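Side-chain contacts in exported gluconolactonase (Xanthomonas campestris pv. campestris, PDB 3DR2), which catalyses the hydrolysis of gluconolactone to gluconate, using a six-bladed beta-propeller scaffold that holds calcium: residues 29-34 and 245-250; 57-62 and 290-295; 260-263 and 269-272. All blocks are in the same frame, centred on the assembly; numbering follows the deposited sequence.

Contact 1 of 3, residues 29-34 and 245-250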
ATOM      1  N   ALA A  29     -19.214  11.471  29.746  1.00 24.81           N
ATOM      2  CA  ALA A  29     -20.449  10.787  29.380  1.00 23.24           C
ATOM      3  C   ALA A  29     -21.417  11.813  28.804  1.00 22.17           C
ATOM      4  O   ALA A  29     -22.187  11.512  27.899  1.00 24.06           O
ATOM      5  CB  ALA A  29     -21.065  10.118  30.601  1.00 24.07           C
ATOM      6  N   ALA A  30     -21.370  13.029  29.339  1.00 23.20           N
ATOM      7  CA  ALA A  30     -22.239  14.102  28.873  1.00 23.75           C
ATOM      8  C   ALA A  30     -21.797  14.564  27.486  1.00 24.60           C
ATOM      9  O   ALA A  30     -22.623  14.795  26.602  1.00 24.64           O
ATOM     10  CB  ALA A  30     -22.196  15.265  29.849  1.00 23.36           C
ATOM     11  N   ARG A  31     -20.487  14.692  27.304  1.00 23.97           N
ATOM     12  CA  ARG A  31     -19.918  15.118  26.026  1.00 23.22           C
ATOM     13  C   ARG A  31     -20.292  14.168  24.884  1.00 22.32           C
ATOM     14  O   ARG A  31     -20.634  14.606  23.782  1.00 22.52           O
ATOM     15  CB  ARG A  31     -18.391  15.190  26.142  1.00 23.97           C
ATOM     16  CG  ARG A  31     -17.674  15.630  24.870  1.00 24.63           C
ATOM     17  CD  ARG A  31     -17.806  17.128  24.642  1.00 24.40           C
ATOM     18  NE  ARG A  31     -17.148  17.892  25.700  1.00 25.57           N
ATOM     19  CZ  ARG A  31     -15.828  18.014  25.833  1.00 26.63           C
ATOM     20  NH1 ARG A  31     -15.322  18.725  26.832  1.00 28.14           N
ATOM     21  NH2 ARG A  31     -15.012  17.444  24.959  1.00 26.44           N
ATOM     22  N   LEU A  32     -20.228  12.868  25.157  1.00 24.21           N
ATOM     23  CA  LEU A  32     -20.528  11.847  24.155  1.00 21.32           C
ATOM     24  C   LEU A  32     -21.996  11.487  23.984  1.00 22.02           C
ATOM     25  O   LEU A  32     -22.431  11.183  22.876  1.00 22.95           O
ATOM     26  CB  LEU A  32     -19.755  10.563  24.463  1.00 22.75           C
ATOM     27  CG  LEU A  32     -18.230  10.661  24.531  1.00 22.77           C
ATOM     28  CD1 LEU A  32     -17.638   9.264  24.580  1.00 22.10           C
ATOM     29  CD2 LEU A  32     -17.713  11.402  23.316  1.00 22.16           C
ATOM     30  N   GLY A  33     -22.763  11.511  25.068  1.00 23.36           N
ATOM     31  CA  GLY A  33     -24.161  11.137  24.959  1.00 22.85           C
ATOM     32  C   GLY A  33     -24.236   9.714  24.431  1.00 23.08           C
ATOM     33  O   GLY A  33     -23.444   8.864  24.835  1.00 23.22           O
ATOM     34  N   ASP A  34     -25.167   9.452  23.518  1.00 24.03           N
ATOM     35  CA  ASP A  34     -25.321   8.116  22.947  1.00 24.75           C
ATOM     36  C   ASP A  34     -24.618   7.960  21.594  1.00 24.27           C
ATOM     37  O   ASP A  34     -24.990   7.110  20.783  1.00 24.30           O
ATOM     38  CB  ASP A  34     -26.809   7.784  22.788  1.00 27.77           C
ATOM     39  CG  ASP A  34     -27.509   7.578  24.123  1.00 31.54           C
ATOM     40  OD1 ASP A  34     -27.437   8.479  24.985  1.00 34.61           O
ATOM     41  OD2 ASP A  34     -28.135   6.512  24.308  1.00 35.47           O
ATOM     42  N   CYS A 245      -4.979  14.423  19.870  1.00 15.81           N
ATOM     43  CA  CYS A 245      -5.346  15.827  19.778  1.00 17.45           C
ATOM     44  C   CYS A 245      -5.827  16.319  21.132  1.00 18.32           C
ATOM     45  O   CYS A 245      -6.079  15.526  22.037  1.00 16.62           O
ATOM     46  CB  CYS A 245      -6.439  16.036  18.724  1.00 19.45           C
ATOM     47  SG  CYS A 245      -8.021  15.240  19.094  1.00 22.39           S
ATOM     48  N   VAL A 246      -5.925  17.636  21.268  1.00 18.68           N
ATOM     49  CA  VAL A 246      -6.389  18.246  22.510  1.00 19.48           C
ATOM     50  C   VAL A 246      -7.547  19.178  22.182  1.00 19.26           C
ATOM     51  O   VAL A 246      -7.463  19.959  21.234  1.00 21.00           O
ATOM     52  CB  VAL A 246      -5.262  19.051  23.186  1.00 20.60           C
ATOM     53  CG1 VAL A 246      -5.784  19.709  24.453  1.00 20.77           C
ATOM     54  CG2 VAL A 246      -4.086  18.134  23.505  1.00 20.57           C
ATOM     55  N   ASP A 247      -8.624  19.101  22.959  1.00 20.03           N
ATOM     56  CA  ASP A 247      -9.783  19.951  22.704  1.00 20.11           C
ATOM     57  C   ASP A 247      -9.715  21.272  23.464  1.00 21.53           C
ATOM     58  O   ASP A 247      -8.816  21.480  24.273  1.00 19.53           O
ATOM     59  CB  ASP A 247     -11.083  19.195  23.026  1.00 19.66           C
ATOM     60  CG  ASP A 247     -11.248  18.891  24.502  1.00 21.46           C
ATOM     61  OD1 ASP A 247     -12.020  17.959  24.821  1.00 20.70           O
ATOM     62  OD2 ASP A 247     -10.630  19.583  25.343  1.00 21.16           O
ATOM     63  N   ARG A 248     -10.659  22.170  23.189  1.00 22.24           N
ATOM     64  CA  ARG A 248     -10.672  23.479  23.840  1.00 23.82           C
ATOM     65  C   ARG A 248     -10.739  23.412  25.363  1.00 23.38           C
ATOM     66  O   ARG A 248     -10.317  24.347  26.046  1.00 26.33           O
ATOM     67  CB  ARG A 248     -11.837  24.327  23.315  1.00 24.88           C
ATOM     68  CG  ARG A 248     -11.410  25.536  22.489  1.00 27.29           C
ATOM     69  CD  ARG A 248     -11.386  25.246  20.999  1.00 27.77           C
ATOM     70  NE  ARG A 248     -12.720  24.960  20.470  1.00 28.99           N
ATOM     71  CZ  ARG A 248     -12.994  24.766  19.182  1.00 26.14           C
ATOM     72  NH1 ARG A 248     -12.027  24.832  18.275  1.00 29.46           N
ATOM     73  NH2 ARG A 248     -14.234  24.500  18.799  1.00 27.94           N
ATOM     74  N   GLY A 249     -11.269  22.314  25.893  1.00 24.66           N
ATOM     75  CA  GLY A 249     -11.371  22.158  27.335  1.00 24.55           C
ATOM     76  C   GLY A 249     -10.094  21.635  27.972  1.00 24.69           C
ATOM     77  O   GLY A 249      -9.980  21.580  29.201  1.00 24.12           O
ATOM     78  N   GLY A 250      -9.136  21.238  27.139  1.00 21.94           N
ATOM     79  CA  GLY A 250      -7.873  20.734  27.651  1.00 22.08           C
ATOM     80  C   GLY A 250      -7.761  19.224  27.722  1.00 21.52           C
ATOM     81  O   GLY A 250      -6.728  18.694  28.140  1.00 22.83           O
TER

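Contact 2 of 3, residues 57-62 and 290-295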
ATOM      1  N   ARG A  57     -14.161  22.386   3.946  1.00 17.14           N
ATOM      2  CA  ARG A  57     -15.038  21.542   4.759  1.00 19.81           C
ATOM      3  C   ARG A  57     -14.773  20.083   4.445  1.00 17.56           C
ATOM      4  O   ARG A  57     -15.690  19.292   4.195  1.00 16.96           O
ATOM      5  CB  ARG A  57     -16.513  21.890   4.529  1.00 22.20           C
ATOM      6  CG  ARG A  57     -16.873  23.292   5.026  1.00 24.37           C
ATOM      7  CD  ARG A  57     -18.361  23.425   5.345  1.00 25.92           C
ATOM      8  NE  ARG A  57     -18.757  22.625   6.506  1.00 25.07           N
ATOM      9  CZ  ARG A  57     -18.531  22.957   7.775  1.00 24.02           C
ATOM     10  NH1 ARG A  57     -17.909  24.091   8.075  1.00 26.15           N
ATOM     11  NH2 ARG A  57     -18.922  22.145   8.750  1.00 25.13           N
ATOM     12  N   THR A  58     -13.491  19.740   4.488  1.00 15.82           N
ATOM     13  CA  THR A  58     -13.025  18.398   4.177  1.00 16.18           C
ATOM     14  C   THR A  58     -12.084  17.847   5.244  1.00 15.12           C
ATOM     15  O   THR A  58     -11.262  18.583   5.788  1.00 14.30           O
ATOM     16  CB  THR A  58     -12.257  18.413   2.836  1.00 17.86           C
ATOM     17  OG1 THR A  58     -13.132  18.844   1.784  1.00 17.37           O
ATOM     18  CG2 THR A  58     -11.698  17.032   2.511  1.00 16.79           C
ATOM     19  N   LEU A  59     -12.211  16.558   5.548  1.00 14.62           N
ATOM     20  CA  LEU A  59     -11.309  15.916   6.503  1.00 14.36           C
ATOM     21  C   LEU A  59     -10.202  15.318   5.635  1.00 14.37           C
ATOM     22  O   LEU A  59     -10.444  14.403   4.844  1.00 13.56           O
ATOM     23  CB  LEU A  59     -12.012  14.799   7.283  1.00 15.39           C
ATOM     24  CG  LEU A  59     -11.237  14.147   8.444  1.00 16.60           C
ATOM     25  CD1 LEU A  59     -10.069  13.300   7.932  1.00 13.55           C
ATOM     26  CD2 LEU A  59     -10.728  15.238   9.386  1.00 13.74           C
ATOM     27  N   VAL A  60      -8.998  15.856   5.774  1.00 12.60           N
ATOM     28  CA  VAL A  60      -7.835  15.409   5.016  1.00 12.97           C
ATOM     29  C   VAL A  60      -7.043  14.368   5.808  1.00  9.95           C
ATOM     30  O   VAL A  60      -6.794  14.560   6.989  1.00 12.59           O
ATOM     31  CB  VAL A  60      -6.893  16.603   4.742  1.00 12.96           C
ATOM     32  CG1 VAL A  60      -5.656  16.129   4.002  1.00 15.99           C
ATOM     33  CG2 VAL A  60      -7.626  17.687   3.956  1.00 17.09           C
ATOM     34  N   TRP A  61      -6.655  13.264   5.183  1.00 11.51           N
ATOM     35  CA  TRP A  61      -5.850  12.282   5.898  1.00 11.54           C
ATOM     36  C   TRP A  61      -5.018  11.494   4.900  1.00 12.41           C
ATOM     37  O   TRP A  61      -5.278  11.544   3.699  1.00 10.86           O
ATOM     38  CB  TRP A  61      -6.733  11.383   6.779  1.00 12.80           C
ATOM     39  CG  TRP A  61      -7.289  10.147   6.162  1.00 11.95           C
ATOM     40  CD1 TRP A  61      -6.835   8.878   6.340  1.00 12.64           C
ATOM     41  CD2 TRP A  61      -8.450  10.045   5.327  1.00 11.48           C
ATOM     42  NE1 TRP A  61      -7.643   7.984   5.678  1.00 12.63           N
ATOM     43  CE2 TRP A  61      -8.644   8.676   5.045  1.00 12.50           C
ATOM     44  CE3 TRP A  61      -9.350  10.979   4.793  1.00 13.12           C
ATOM     45  CZ2 TRP A  61      -9.699   8.212   4.251  1.00 14.49           C
ATOM     46  CZ3 TRP A  61     -10.399  10.518   4.003  1.00 13.37           C
ATOM     47  CH2 TRP A  61     -10.563   9.145   3.740  1.00 12.53           C
ATOM     48  N   SER A  62      -3.997  10.796   5.385  1.00 10.72           N
ATOM     49  CA  SER A  62      -3.114  10.051   4.498  1.00 10.21           C
ATOM     50  C   SER A  62      -3.285   8.550   4.489  1.00 12.18           C
ATOM     51  O   SER A  62      -3.625   7.951   5.497  1.00 12.22           O
ATOM     52  CB  SER A  62      -1.647  10.295   4.878  1.00 11.64           C
ATOM     53  OG  SER A  62      -1.314  11.661   4.851  1.00 12.39           O
ATOM     54  N   ARG A 290     -17.348  16.702  15.986  1.00 16.93           N
ATOM     55  CA  ARG A 290     -17.144  15.417  15.328  1.00 14.18           C
ATOM     56  C   ARG A 290     -15.696  14.998  15.525  1.00 14.24           C
ATOM     57  O   ARG A 290     -14.782  15.770  15.244  1.00 14.02           O
ATOM     58  CB  ARG A 290     -17.452  15.515  13.829  1.00 14.45           C
ATOM     59  CG  ARG A 290     -18.924  15.715  13.492  1.00 15.01           C
ATOM     60  CD  ARG A 290     -19.116  15.977  12.002  1.00 14.48           C
ATOM     61  NE  ARG A 290     -18.510  17.244  11.602  1.00 14.22           N
ATOM     62  CZ  ARG A 290     -18.515  17.731  10.364  1.00 15.46           C
ATOM     63  NH1 ARG A 290     -19.094  17.061   9.374  1.00 15.33           N
ATOM     64  NH2 ARG A 290     -17.956  18.907  10.118  1.00 17.24           N
ATOM     65  N   LEU A 291     -15.501  13.787  16.030  1.00 13.95           N
ATOM     66  CA  LEU A 291     -14.161  13.255  16.253  1.00 16.13           C
ATOM     67  C   LEU A 291     -13.837  12.282  15.129  1.00 15.95           C
ATOM     68  O   LEU A 291     -14.548  11.298  14.935  1.00 17.13           O
ATOM     69  CB  LEU A 291     -14.091  12.510  17.587  1.00 17.92           C
ATOM     70  CG  LEU A 291     -12.780  11.764  17.854  1.00 18.53           C
ATOM     71  CD1 LEU A 291     -11.679  12.762  18.209  1.00 18.47           C
ATOM     72  CD2 LEU A 291     -12.987  10.765  18.985  1.00 19.61           C
ATOM     73  N   PHE A 292     -12.766  12.564  14.392  1.00 14.80           N
ATOM     74  CA  PHE A 292     -12.334  11.700  13.300  1.00 15.37           C
ATOM     75  C   PHE A 292     -11.169  10.840  13.798  1.00 16.74           C
ATOM     76  O   PHE A 292     -10.254  11.339  14.463  1.00 15.53           O
ATOM     77  CB  PHE A 292     -11.891  12.547  12.105  1.00 14.80           C
ATOM     78  CG  PHE A 292     -12.999  13.364  11.497  1.00 16.26           C
ATOM     79  CD1 PHE A 292     -13.770  12.848  10.463  1.00 14.38           C
ATOM     80  CD2 PHE A 292     -13.281  14.641  11.971  1.00 17.71           C
ATOM     81  CE1 PHE A 292     -14.810  13.594   9.903  1.00 16.12           C
ATOM     82  CE2 PHE A 292     -14.319  15.396  11.419  1.00 17.23           C
ATOM     83  CZ  PHE A 292     -15.083  14.867  10.383  1.00 15.93           C
ATOM     84  N   ILE A 293     -11.207   9.552  13.470  1.00 14.89           N
ATOM     85  CA  ILE A 293     -10.172   8.613  13.901  1.00 14.39           C
ATOM     86  C   ILE A 293      -9.660   7.784  12.726  1.00 14.96           C
ATOM     87  O   ILE A 293     -10.448   7.257  11.946  1.00 13.20           O
ATOM     88  CB  ILE A 293     -10.731   7.638  14.955  1.00 13.88           C
ATOM     89  CG1 ILE A 293     -11.451   8.411  16.063  1.00 13.54           C
ATOM     90  CG2 ILE A 293      -9.600   6.795  15.540  1.00 14.55           C
ATOM     91  CD1 ILE A 293     -12.185   7.514  17.036  1.00 15.41           C
ATOM     92  N   THR A 294      -8.337   7.676  12.596  1.00 13.74           N
ATOM     93  CA  THR A 294      -7.743   6.885  11.518  1.00 12.58           C
ATOM     94  C   THR A 294      -7.187   5.586  12.085  1.00 14.00           C
ATOM     95  O   THR A 294      -6.779   5.531  13.246  1.00 12.64           O
ATOM     96  CB  THR A 294      -6.590   7.633  10.820  1.00 13.64           C
ATOM     97  OG1 THR A 294      -5.685   8.149  11.806  1.00 12.72           O
ATOM     98  CG2 THR A 294      -7.130   8.774   9.967  1.00 12.58           C
ATOM     99  N   GLY A 295      -7.166   4.542  11.261  1.00 14.17           N
ATOM    100  CA  GLY A 295      -6.641   3.262  11.706  1.00 13.73           C
ATOM    101  C   GLY A 295      -6.689   2.251  10.581  1.00 14.31           C
ATOM    102  O   GLY A 295      -7.764   1.914  10.087  1.00 13.47           O
TER

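Contact 3 of 3, residues 260-263 and 269-272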
ATOM      1  N   VAL A 260      -9.707   5.062  21.115  1.00 16.96           N
ATOM      2  CA  VAL A 260      -9.246   6.356  21.615  1.00 18.23           C
ATOM      3  C   VAL A 260      -9.449   6.506  23.124  1.00 20.31           C
ATOM      4  O   VAL A 260     -10.517   6.202  23.656  1.00 19.47           O
ATOM      5  CB  VAL A 260      -9.960   7.523  20.889  1.00 18.34           C
ATOM      6  CG1 VAL A 260      -9.693   8.842  21.612  1.00 17.59           C
ATOM      7  CG2 VAL A 260      -9.464   7.609  19.452  1.00 17.08           C
ATOM      8  N   CYS A 261      -8.402   6.966  23.803  1.00 17.87           N
ATOM      9  CA  CYS A 261      -8.437   7.181  25.248  1.00 18.73           C
ATOM     10  C   CYS A 261      -8.548   8.676  25.482  1.00 18.48           C
ATOM     11  O   CYS A 261      -7.919   9.466  24.778  1.00 18.83           O
ATOM     12  CB  CYS A 261      -7.153   6.665  25.913  1.00 18.31           C
ATOM     13  SG  CYS A 261      -6.849   4.895  25.752  1.00 24.39           S
ATOM     14  N   VAL A 262      -9.349   9.068  26.466  1.00 17.76           N
ATOM     15  CA  VAL A 262      -9.525  10.475  26.778  1.00 19.27           C
ATOM     16  C   VAL A 262      -9.003  10.761  28.184  1.00 19.62           C
ATOM     17  O   VAL A 262      -9.402  10.104  29.149  1.00 20.92           O
ATOM     18  CB  VAL A 262     -11.013  10.881  26.690  1.00 20.01           C
ATOM     19  CG1 VAL A 262     -11.147  12.388  26.804  1.00 20.30           C
ATOM     20  CG2 VAL A 262     -11.606  10.392  25.373  1.00 20.08           C
ATOM     21  N   PHE A 263      -8.094  11.727  28.284  1.00 20.28           N
ATOM     22  CA  PHE A 263      -7.504  12.123  29.559  1.00 20.47           C
ATOM     23  C   PHE A 263      -7.812  13.590  29.824  1.00 21.31           C
ATOM     24  O   PHE A 263      -7.946  14.370  28.884  1.00 19.63           O
ATOM     25  CB  PHE A 263      -5.980  11.987  29.529  1.00 20.59           C
ATOM     26  CG  PHE A 263      -5.484  10.629  29.143  1.00 19.41           C
ATOM     27  CD1 PHE A 263      -5.323  10.286  27.806  1.00 21.02           C
ATOM     28  CD2 PHE A 263      -5.146   9.697  30.121  1.00 20.06           C
ATOM     29  CE1 PHE A 263      -4.825   9.032  27.446  1.00 20.81           C
ATOM     30  CE2 PHE A 263      -4.650   8.444  29.773  1.00 19.85           C
ATOM     31  CZ  PHE A 263      -4.489   8.111  28.434  1.00 19.19           C
ATOM     32  N   LEU A 269      -7.412   9.388  33.278  1.00 23.84           N
ATOM     33  CA  LEU A 269      -8.168   8.720  32.224  1.00 23.72           C
ATOM     34  C   LEU A 269      -9.654   8.927  32.499  1.00 23.92           C
ATOM     35  O   LEU A 269     -10.144   8.611  33.586  1.00 25.32           O
ATOM     36  CB  LEU A 269      -7.838   7.223  32.202  1.00 21.96           C
ATOM     37  CG  LEU A 269      -8.391   6.358  31.059  1.00 22.43           C
ATOM     38  CD1 LEU A 269      -9.903   6.236  31.160  1.00 23.79           C
ATOM     39  CD2 LEU A 269      -7.981   6.963  29.725  1.00 22.24           C
ATOM     40  N   LEU A 270     -10.366   9.446  31.504  1.00 22.80           N
ATOM     41  CA  LEU A 270     -11.792   9.728  31.630  1.00 22.37           C
ATOM     42  C   LEU A 270     -12.686   8.676  30.982  1.00 23.52           C
ATOM     43  O   LEU A 270     -13.840   8.508  31.377  1.00 23.98           O
ATOM     44  CB  LEU A 270     -12.097  11.102  31.024  1.00 22.00           C
ATOM     45  CG  LEU A 270     -11.259  12.261  31.575  1.00 23.36           C
ATOM     46  CD1 LEU A 270     -11.688  13.578  30.936  1.00 21.35           C
ATOM     47  CD2 LEU A 270     -11.421  12.321  33.086  1.00 24.57           C
ATOM     48  N   GLY A 271     -12.159   7.971  29.987  1.00 21.30           N
ATOM     49  CA  GLY A 271     -12.951   6.957  29.319  1.00 21.72           C
ATOM     50  C   GLY A 271     -12.261   6.439  28.076  1.00 21.24           C
ATOM     51  O   GLY A 271     -11.197   6.927  27.700  1.00 20.36           O
ATOM     52  N   HIS A 272     -12.886   5.466  27.426  1.00 20.11           N
ATOM     53  CA  HIS A 272     -12.321   4.853  26.232  1.00 20.74           C
ATOM     54  C   HIS A 272     -13.368   4.700  25.130  1.00 22.42           C
ATOM     55  O   HIS A 272     -14.523   4.348  25.396  1.00 23.43           O
ATOM     56  CB  HIS A 272     -11.735   3.492  26.625  1.00 21.36           C
ATOM     57  CG  HIS A 272     -11.120   2.731  25.495  1.00 22.14           C
ATOM     58  ND1 HIS A 272     -11.795   1.748  24.807  1.00 21.27           N
ATOM     59  CD2 HIS A 272      -9.879   2.785  24.954  1.00 21.66           C
ATOM     60  CE1 HIS A 272     -10.997   1.226  23.891  1.00 23.37           C
ATOM     61  NE2 HIS A 272      -9.828   1.837  23.960  1.00 22.77           N
TER

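Contact 1 of 3, residues 29-34 and 245-250
Asp247 OD1 is gripped by two groups: Arg31 NH2, which donates to it over 3.0 Å with an N-H...O angle of 166°, and the indole NE1 of Trp253. The arginine bond is a salt bridge, and its geometry is uneven at the two ends. OD1 lies in the guanidinium plane, at the edge of the group, whereas NH2 meets the carboxylate from above, 40° out of its plane. The bridge is single-pronged, from NH2 to OD1, and the two planes are turned 58° apart. Arg31 gets there with CG anti to the backbone N and a chain bent at chi2 and chi3; its guanidinium also makes a cation-pi contact with Trp251. The other oxygen, OD2, works locally: it accepts from Trp251 N and, weakly, from Gly249 N at 2.9 Å. That weak bond lies inside the type I turn from Asp247 to Gly250, closed by Gly250 N to Asp247 O. Helix 26-32, near the N-terminus, is thereby tied to the turn that follows strand 244-246 of a propeller blade. With both oxygens engaged and a cation alongside, the buried Asp247 is probably ionised and held in one orientation.

Contact 2 of 3, residues 57-62 and 290-295
Segments 57-62 and 290-295 run in nearly the same direction, 22° apart, at a separation too wide for pairing within one sheet: the CA atoms of Leu59 and Phe292 are 8.1 Å apart, those of Trp61 and Thr294 8.0 Å. No hydrogen bond joins them; the contact is made by side chains from alternate positions of each strand. At its centre Leu59 lies over one face of the Phe292 ring. Its CG stands 3.8 Å from the ring centroid and 23° off the ring normal, a CH-pi contact, while Leu59 CD2 lies near Phe292 CG and CD2. With CG swung away from its own N, the branch of Leu59 is laid over the ring, and the two side chains pass alongside each other, pointing opposite ways. Such face-to-face meeting of two sheets is how neighbouring blades of a beta-propeller pack: strand 58-63 belongs to the sheet that holds strands 47-53, 68-73 and 78-83, with 6-8 at its edge, and strand 290-295 to the blade in which 38-41 pairs with 298-303. Trp72 adds a second ring against Phe292, inclined to it. Further along, Thr294 CG2 touches Trp61 CD1 at 3.6 Å, and the threonine hydroxyl OG1 is hydrogen-bonded to Ser280 OG. At the other end the guanidinium groups of Arg57 and Arg290 come together, NH2 to NH2 at 3.6 Å, with planes only 9° apart although the side chains cross at about a right angle. Glu74, which bridges the two, probably offsets the like charges: OE1 makes a salt bridge with Arg57 NE, and OE2 one with Arg290 NH2. Arg290 NE has a further carboxylate partner in Asp285, while Phe292 CZ lies 4.3 Å above one face of the Arg290 guanidinium.

Contact 3 of 3, residues 260-263 and 269-272
Two backbone hydrogen bonds hold strand 260-263 against strand 269-272, both of them at Val262. Its N donates to Gly271 O over 3.1 Å, and its O receives Leu270 N at a short 2.6 Å, nearly straight at 170°. Because Leu270 and Gly271 both face Val262, the register slips by one residue: a classic beta bulge in an antiparallel hairpin whose directions differ by 157°. The non-hydrogen-bonded pairs Cys261-His272 and Phe263-Leu269 flank it, and a CA-H...O contact from His272 CA to Val260 O (3.4 Å) supplements the polar set.

Apolar contacts come next. On the face of Cys261, Phe263, Leu269 and His272, Leu269 CD2 sits over the Phe263 ring, 4.0 Å from its centroid, 23° off the normal and displaced toward the rim; the same methyl reaches Cys261 CB at 3.9 Å. On the other face Val262 CG1 is approached by Leu270 CD1 at a loose 4.3 Å, and both residues also touch Leu28 of helix 26-32.

The sulfur-aromatic contact is of the edge kind. Cys261 SG lies in the plane of the His272 imidazole, nearest CD2 at 3.8 Å. On its far side from CD2's carbon neighbour, the ring's NE2 has a weak hydrogen bond to Thr258 OG1.

Cohesion across this pair of blade strands therefore divides cleanly: directional bonding between the segments is a main-chain matter centred on Val262, while the side chains contribute dispersion and aromatic contacts.

Contacts 1 and 3 both reach one blade of the propeller, their centres about 10 Å apart. Strand 244-246 is an outermost strand of that sheet, strands 259-263 and 269-274 form its hairpin, and helix 26-32 takes part in contact 1 and covers residues of contact 3. Contact 2, about 17 Å and 19 Å from their centres, joins two other blades; it touches contact 3 where Ile293 CD1 packs on Val260 CG2 at 3.6 Å. Along the chain contact 1 crosses contact 2, while contact 3 falls within the span of contact 2. Contacts 1 and 2 bring early segments against late strands, consistent with a propeller closed into a ring, whereas contact 3 is a local hairpin.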